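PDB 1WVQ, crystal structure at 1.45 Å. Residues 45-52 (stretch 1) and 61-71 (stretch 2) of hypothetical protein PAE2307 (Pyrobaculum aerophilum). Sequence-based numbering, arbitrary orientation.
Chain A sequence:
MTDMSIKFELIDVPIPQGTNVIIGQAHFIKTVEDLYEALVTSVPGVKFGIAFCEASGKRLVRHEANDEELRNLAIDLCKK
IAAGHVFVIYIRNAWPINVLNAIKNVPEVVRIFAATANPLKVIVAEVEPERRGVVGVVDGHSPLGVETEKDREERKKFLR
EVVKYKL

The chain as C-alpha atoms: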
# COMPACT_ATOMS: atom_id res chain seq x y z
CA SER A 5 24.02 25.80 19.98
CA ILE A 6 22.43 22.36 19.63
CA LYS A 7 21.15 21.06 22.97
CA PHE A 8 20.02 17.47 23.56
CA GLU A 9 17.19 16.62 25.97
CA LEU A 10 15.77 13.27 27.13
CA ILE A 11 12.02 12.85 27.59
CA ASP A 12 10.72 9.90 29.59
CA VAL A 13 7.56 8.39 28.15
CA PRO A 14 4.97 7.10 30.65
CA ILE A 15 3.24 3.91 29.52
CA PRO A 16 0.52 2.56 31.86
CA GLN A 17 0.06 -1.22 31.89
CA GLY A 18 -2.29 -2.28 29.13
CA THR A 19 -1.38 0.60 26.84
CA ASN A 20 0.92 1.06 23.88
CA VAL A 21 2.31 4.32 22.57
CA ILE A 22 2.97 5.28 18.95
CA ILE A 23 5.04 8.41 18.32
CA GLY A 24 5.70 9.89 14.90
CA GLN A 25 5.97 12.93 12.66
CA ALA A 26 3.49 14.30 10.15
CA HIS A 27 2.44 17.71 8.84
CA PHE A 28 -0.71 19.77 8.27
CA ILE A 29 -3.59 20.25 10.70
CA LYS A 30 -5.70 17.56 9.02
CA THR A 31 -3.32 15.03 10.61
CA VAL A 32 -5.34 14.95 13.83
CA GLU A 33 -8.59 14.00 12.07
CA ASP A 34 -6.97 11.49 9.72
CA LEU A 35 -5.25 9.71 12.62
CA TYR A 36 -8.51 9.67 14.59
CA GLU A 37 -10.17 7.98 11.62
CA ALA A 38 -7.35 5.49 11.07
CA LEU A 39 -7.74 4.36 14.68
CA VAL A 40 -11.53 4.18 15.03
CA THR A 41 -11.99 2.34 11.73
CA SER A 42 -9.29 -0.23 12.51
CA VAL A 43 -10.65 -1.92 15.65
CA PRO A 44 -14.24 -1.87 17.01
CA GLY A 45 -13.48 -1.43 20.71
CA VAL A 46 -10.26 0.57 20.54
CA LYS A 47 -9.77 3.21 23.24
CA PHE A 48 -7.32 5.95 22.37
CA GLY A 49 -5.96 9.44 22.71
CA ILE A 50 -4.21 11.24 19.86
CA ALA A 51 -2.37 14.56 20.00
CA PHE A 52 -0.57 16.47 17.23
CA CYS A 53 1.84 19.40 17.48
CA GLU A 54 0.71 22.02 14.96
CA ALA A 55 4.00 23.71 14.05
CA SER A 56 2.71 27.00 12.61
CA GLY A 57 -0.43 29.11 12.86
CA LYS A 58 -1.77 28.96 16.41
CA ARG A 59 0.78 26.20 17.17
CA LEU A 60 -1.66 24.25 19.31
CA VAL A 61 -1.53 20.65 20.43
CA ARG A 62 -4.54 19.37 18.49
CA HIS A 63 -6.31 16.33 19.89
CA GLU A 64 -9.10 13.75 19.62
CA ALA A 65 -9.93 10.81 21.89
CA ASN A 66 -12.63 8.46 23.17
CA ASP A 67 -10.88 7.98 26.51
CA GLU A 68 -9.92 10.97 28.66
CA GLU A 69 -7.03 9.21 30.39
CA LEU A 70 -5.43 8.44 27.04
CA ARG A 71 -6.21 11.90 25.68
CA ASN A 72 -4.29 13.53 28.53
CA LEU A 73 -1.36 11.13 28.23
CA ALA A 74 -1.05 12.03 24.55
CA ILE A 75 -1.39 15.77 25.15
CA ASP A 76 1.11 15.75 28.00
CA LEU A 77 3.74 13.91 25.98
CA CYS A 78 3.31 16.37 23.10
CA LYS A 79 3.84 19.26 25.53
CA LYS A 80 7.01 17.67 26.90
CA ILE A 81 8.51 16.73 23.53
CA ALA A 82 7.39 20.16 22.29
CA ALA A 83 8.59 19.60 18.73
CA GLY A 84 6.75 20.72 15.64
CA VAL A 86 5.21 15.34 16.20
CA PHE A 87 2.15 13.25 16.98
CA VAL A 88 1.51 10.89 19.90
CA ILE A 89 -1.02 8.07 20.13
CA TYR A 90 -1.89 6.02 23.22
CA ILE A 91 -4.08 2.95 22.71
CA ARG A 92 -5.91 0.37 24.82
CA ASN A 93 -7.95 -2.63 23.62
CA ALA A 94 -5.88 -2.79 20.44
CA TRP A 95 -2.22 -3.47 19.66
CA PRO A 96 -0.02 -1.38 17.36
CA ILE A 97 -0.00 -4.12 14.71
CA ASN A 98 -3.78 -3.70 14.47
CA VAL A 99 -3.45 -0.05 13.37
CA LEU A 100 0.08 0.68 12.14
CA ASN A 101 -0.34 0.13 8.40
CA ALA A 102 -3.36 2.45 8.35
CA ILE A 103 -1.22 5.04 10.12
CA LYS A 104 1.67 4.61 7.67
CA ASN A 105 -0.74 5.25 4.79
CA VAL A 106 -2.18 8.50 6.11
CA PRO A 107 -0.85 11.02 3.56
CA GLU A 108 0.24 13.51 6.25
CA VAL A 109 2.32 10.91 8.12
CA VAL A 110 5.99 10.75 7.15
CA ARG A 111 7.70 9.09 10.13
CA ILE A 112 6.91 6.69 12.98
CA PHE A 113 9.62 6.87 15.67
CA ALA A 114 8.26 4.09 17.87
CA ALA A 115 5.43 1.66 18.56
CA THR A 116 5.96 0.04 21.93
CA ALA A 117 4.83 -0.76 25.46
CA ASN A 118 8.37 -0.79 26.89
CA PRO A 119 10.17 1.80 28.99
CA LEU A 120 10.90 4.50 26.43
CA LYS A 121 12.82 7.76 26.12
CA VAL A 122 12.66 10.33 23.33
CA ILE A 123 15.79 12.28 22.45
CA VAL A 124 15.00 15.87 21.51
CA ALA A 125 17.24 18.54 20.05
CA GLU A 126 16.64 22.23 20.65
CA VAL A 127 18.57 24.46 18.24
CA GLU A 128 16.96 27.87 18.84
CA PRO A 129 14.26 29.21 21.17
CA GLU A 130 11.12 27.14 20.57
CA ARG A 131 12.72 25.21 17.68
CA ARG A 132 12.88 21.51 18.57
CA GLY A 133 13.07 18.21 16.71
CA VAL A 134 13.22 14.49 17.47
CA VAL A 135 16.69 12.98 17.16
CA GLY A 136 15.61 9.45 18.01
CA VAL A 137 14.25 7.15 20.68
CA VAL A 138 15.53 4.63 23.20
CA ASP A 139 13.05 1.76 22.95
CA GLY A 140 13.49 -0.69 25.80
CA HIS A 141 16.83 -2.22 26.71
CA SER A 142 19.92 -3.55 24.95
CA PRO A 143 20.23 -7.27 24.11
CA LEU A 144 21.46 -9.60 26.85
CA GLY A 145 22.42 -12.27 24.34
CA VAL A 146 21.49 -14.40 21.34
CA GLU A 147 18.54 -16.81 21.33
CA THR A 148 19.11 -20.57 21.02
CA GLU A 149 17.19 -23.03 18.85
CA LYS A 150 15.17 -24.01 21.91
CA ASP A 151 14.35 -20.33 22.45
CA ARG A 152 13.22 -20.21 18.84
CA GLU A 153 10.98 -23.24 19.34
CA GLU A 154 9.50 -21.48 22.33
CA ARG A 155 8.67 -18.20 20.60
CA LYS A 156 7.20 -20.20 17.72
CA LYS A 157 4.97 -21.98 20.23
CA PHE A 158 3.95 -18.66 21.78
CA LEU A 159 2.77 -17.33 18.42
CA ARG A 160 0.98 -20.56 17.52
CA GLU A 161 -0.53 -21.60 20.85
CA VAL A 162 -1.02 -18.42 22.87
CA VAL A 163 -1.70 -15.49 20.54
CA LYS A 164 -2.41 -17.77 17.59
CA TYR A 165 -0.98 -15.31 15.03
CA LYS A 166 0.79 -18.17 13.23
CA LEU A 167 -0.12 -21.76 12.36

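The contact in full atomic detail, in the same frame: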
# COMPACT_ATOMS: atom_id res chain seq x y z
N GLY A 45 -13.51 -1.96 19.35
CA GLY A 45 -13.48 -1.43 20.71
C GLY A 45 -12.24 -0.66 21.14
O GLY A 45 -12.01 -0.50 22.34
N VAL A 46 -11.47 -0.16 20.19
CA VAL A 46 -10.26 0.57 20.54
C VAL A 46 -10.53 1.82 21.38
O VAL A 46 -11.48 2.56 21.14
CB VAL A 46 -9.45 0.98 19.27
CG1 VAL A 46 -10.25 1.98 18.42
CG2 VAL A 46 -8.10 1.59 19.68
N LYS A 47 -9.69 2.02 22.40
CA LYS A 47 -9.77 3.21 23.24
C LYS A 47 -8.47 3.93 22.93
O LYS A 47 -7.42 3.31 22.85
CB LYS A 47 -9.85 2.84 24.72
CG LYS A 47 -11.14 2.13 25.10
CD LYS A 47 -12.37 2.96 24.72
CE LYS A 47 -13.67 2.25 25.11
NZ LYS A 47 -14.87 2.91 24.54
N PHE A 48 -8.53 5.24 22.74
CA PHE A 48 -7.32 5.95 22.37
C PHE A 48 -7.33 7.43 22.67
O PHE A 48 -8.37 8.02 22.98
CB PHE A 48 -7.10 5.79 20.86
CG PHE A 48 -8.22 6.36 20.05
CD1 PHE A 48 -9.40 5.63 19.85
CD2 PHE A 48 -8.16 7.66 19.57
CE1 PHE A 48 -10.49 6.19 19.20
CE2 PHE A 48 -9.25 8.24 18.91
CZ PHE A 48 -10.42 7.50 18.72
N GLY A 49 -6.15 8.02 22.54
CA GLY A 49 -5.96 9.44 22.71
C GLY A 49 -4.92 9.79 21.66
O GLY A 49 -3.93 9.08 21.53
N ILE A 50 -5.17 10.83 20.88
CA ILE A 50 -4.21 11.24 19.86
C ILE A 50 -3.99 12.75 19.95
O ILE A 50 -4.94 13.52 20.09
CB ILE A 50 -4.68 10.83 18.41
CG1 ILE A 50 -3.66 11.29 17.36
CG2 ILE A 50 -6.08 11.34 18.14
CD1 ILE A 50 -3.87 12.71 16.83
N ALA A 51 -2.72 13.15 19.93
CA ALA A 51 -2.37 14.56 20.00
C ALA A 51 -1.35 14.86 18.91
O ALA A 51 -0.48 14.04 18.62
CB ALA A 51 -1.81 14.90 21.38
N PHE A 52 -1.46 16.05 18.32
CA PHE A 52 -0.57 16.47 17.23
C PHE A 52 -0.06 17.89 17.46
O PHE A 52 -0.84 18.79 17.77
CB PHE A 52 -1.33 16.39 15.91
CG PHE A 52 -0.62 17.04 14.74
CD1 PHE A 52 0.56 16.50 14.24
CD2 PHE A 52 -1.16 18.16 14.13
CE1 PHE A 52 1.18 17.07 13.13
CE2 PHE A 52 -0.54 18.75 13.03
CZ PHE A 52 0.63 18.20 12.52
N VAL A 61 -1.55 22.10 20.38
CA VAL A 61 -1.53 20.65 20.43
C VAL A 61 -2.98 20.29 20.12
O VAL A 61 -3.88 20.52 20.94
CB VAL A 61 -1.15 20.13 21.82
CG1 VAL A 61 -1.27 18.61 21.85
CG2 VAL A 61 0.26 20.56 22.17
N ARG A 62 -3.21 19.75 18.93
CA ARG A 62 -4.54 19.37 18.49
C ARG A 62 -4.80 17.95 18.97
O ARG A 62 -3.89 17.12 18.98
CB ARG A 62 -4.61 19.44 16.96
CG ARG A 62 -4.18 20.77 16.39
CD ARG A 62 -5.18 21.87 16.72
NE ARG A 62 -4.78 23.16 16.16
CZ ARG A 62 -5.59 24.21 16.02
NH1 ARG A 62 -6.86 24.12 16.40
NH2 ARG A 62 -5.12 25.34 15.51
N HIS A 63 -6.03 17.66 19.38
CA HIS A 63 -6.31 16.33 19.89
C HIS A 63 -7.72 15.80 19.69
O HIS A 63 -8.66 16.57 19.49
CB HIS A 63 -5.98 16.29 21.39
CG HIS A 63 -6.75 17.28 22.20
ND1 HIS A 63 -7.82 16.92 22.99
CD2 HIS A 63 -6.59 18.61 22.37
CE1 HIS A 63 -8.29 17.99 23.61
NE2 HIS A 63 -7.55 19.03 23.25
N GLU A 64 -7.84 14.48 19.74
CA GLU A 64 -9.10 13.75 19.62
C GLU A 64 -8.93 12.51 20.50
O GLU A 64 -7.81 12.03 20.68
CB GLU A 64 -9.36 13.30 18.18
CG GLU A 64 -9.59 14.41 17.16
CD GLU A 64 -10.86 15.21 17.41
OE1 GLU A 64 -11.76 14.71 18.10
OE2 GLU A 64 -10.96 16.35 16.88
N ALA A 65 -10.03 11.98 21.03
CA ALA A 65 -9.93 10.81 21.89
C ALA A 65 -11.30 10.31 22.33
O ALA A 65 -12.27 11.06 22.34
CB ALA A 65 -9.10 11.14 23.13
N ASN A 66 -11.38 9.03 22.69
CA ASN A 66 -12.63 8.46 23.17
C ASN A 66 -12.39 7.92 24.58
O ASN A 66 -13.20 7.17 25.12
CB ASN A 66 -13.14 7.36 22.22
CG ASN A 66 -12.28 6.11 22.23
OD1 ASN A 66 -11.20 6.07 22.84
ND2 ASN A 66 -12.75 5.07 21.55
N ASP A 67 -11.28 8.35 25.16
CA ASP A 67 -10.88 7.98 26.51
C ASP A 67 -10.08 9.16 27.06
O ASP A 67 -9.01 9.49 26.53
CB ASP A 67 -10.01 6.72 26.47
CG ASP A 67 -9.56 6.27 27.84
OD1 ASP A 67 -8.96 7.08 28.59
OD2 ASP A 67 -9.80 5.09 28.18
N GLU A 68 -10.59 9.80 28.10
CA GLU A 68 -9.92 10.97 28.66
C GLU A 68 -8.54 10.72 29.25
O GLU A 68 -7.68 11.59 29.20
CB GLU A 68 -10.82 11.63 29.70
CG GLU A 68 -12.10 12.20 29.10
CD GLU A 68 -11.84 13.11 27.90
OE1 GLU A 68 -11.03 14.05 28.02
OE2 GLU A 68 -12.45 12.87 26.84
N GLU A 69 -8.33 9.53 29.81
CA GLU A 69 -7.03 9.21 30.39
C GLU A 69 -6.00 9.21 29.26
O GLU A 69 -4.94 9.82 29.37
CB GLU A 69 -7.08 7.83 31.05
CG GLU A 69 -5.73 7.32 31.54
CD GLU A 69 -5.75 5.83 31.82
OE1 GLU A 69 -5.93 5.04 30.86
OE2 GLU A 69 -5.61 5.45 33.00
N LEU A 70 -6.33 8.52 28.18
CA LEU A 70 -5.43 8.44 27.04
C LEU A 70 -5.25 9.78 26.33
O LEU A 70 -4.17 10.08 25.81
CB LEU A 70 -5.93 7.36 26.07
CG LEU A 70 -6.09 5.99 26.74
CD1 LEU A 70 -6.56 4.97 25.70
CD2 LEU A 70 -4.77 5.54 27.36
N ARG A 71 -6.30 10.59 26.32
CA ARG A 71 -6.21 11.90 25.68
C ARG A 71 -5.16 12.73 26.41
O ARG A 71 -4.28 13.32 25.79
CB ARG A 71 -7.56 12.64 25.75
CG ARG A 71 -7.54 14.05 25.13
CD ARG A 71 -8.66 14.95 25.67
NE ARG A 71 -9.99 14.47 25.34
CZ ARG A 71 -10.56 14.57 24.14
NH1 ARG A 71 -9.91 15.15 23.13
NH2 ARG A 71 -11.77 14.09 23.94

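Strands 47-52 and 61-65 run antiparallel, with an angle of 162° between their directions, and together the stretches bury 671 Å². The ladder alternates two hydrogen-bonded pairs with the non-hydrogen-bonded pairs A51-H63 and G49-A65. In one hydrogen-bonded pair, I50 N donates to E64 O (2.9 Å) and E64 N to I50 O (3.1 Å); in the other, F52 N donates to R62 O (2.7 Å) and R62 N to F52 O (2.8 Å). The side chains of these four residues share one face of the sheet, where I50 CG2 lies 3.8 Å from E64 CB. The ends of F52, R62 and E64 lead away from the partner strand, and both carboxylate oxygens of E64 are hydrogen-bonded elsewhere in the structure.

Beyond A65, N66 continues the hydrogen bonding between the stretches, though it lies outside the strand. N66 N donates to F48 O (3.2 Å), while its side chain, with chi1 at 69° (p) and chi2 at -7°, reaches back to the backbone of the first stretch. There N66 ND2 donates to V46 O (2.8 Å) and N66 OD1 accepts from F48 N (2.8 Å), so one side chain pairs with a backbone carbonyl and a backbone amide two residues apart. The p rotamer of F48 (chi1 61°) brings its ring nearer although its CA-to-CB bond points away; N66 N lies over one ring face.

On the opposite face, A51 CB meets V61 CG1 at 3.8 Å. G49 leaves space for the helix: a CB there would clash with L70 O and R71 N. D67, with chi1 t, caps this helix, D67 OD1 accepting from L70 N (3.0 Å) and weakly from E69 N (2.8 Å). L70 points toward the strand, placing L70 CD1 3.4 Å from K47 O. R71 NE forms a salt bridge with E68 OE1 (2.9 Å), and R71 NH1 donates to H63 ND1 (2.7 Å), tying helix to strand.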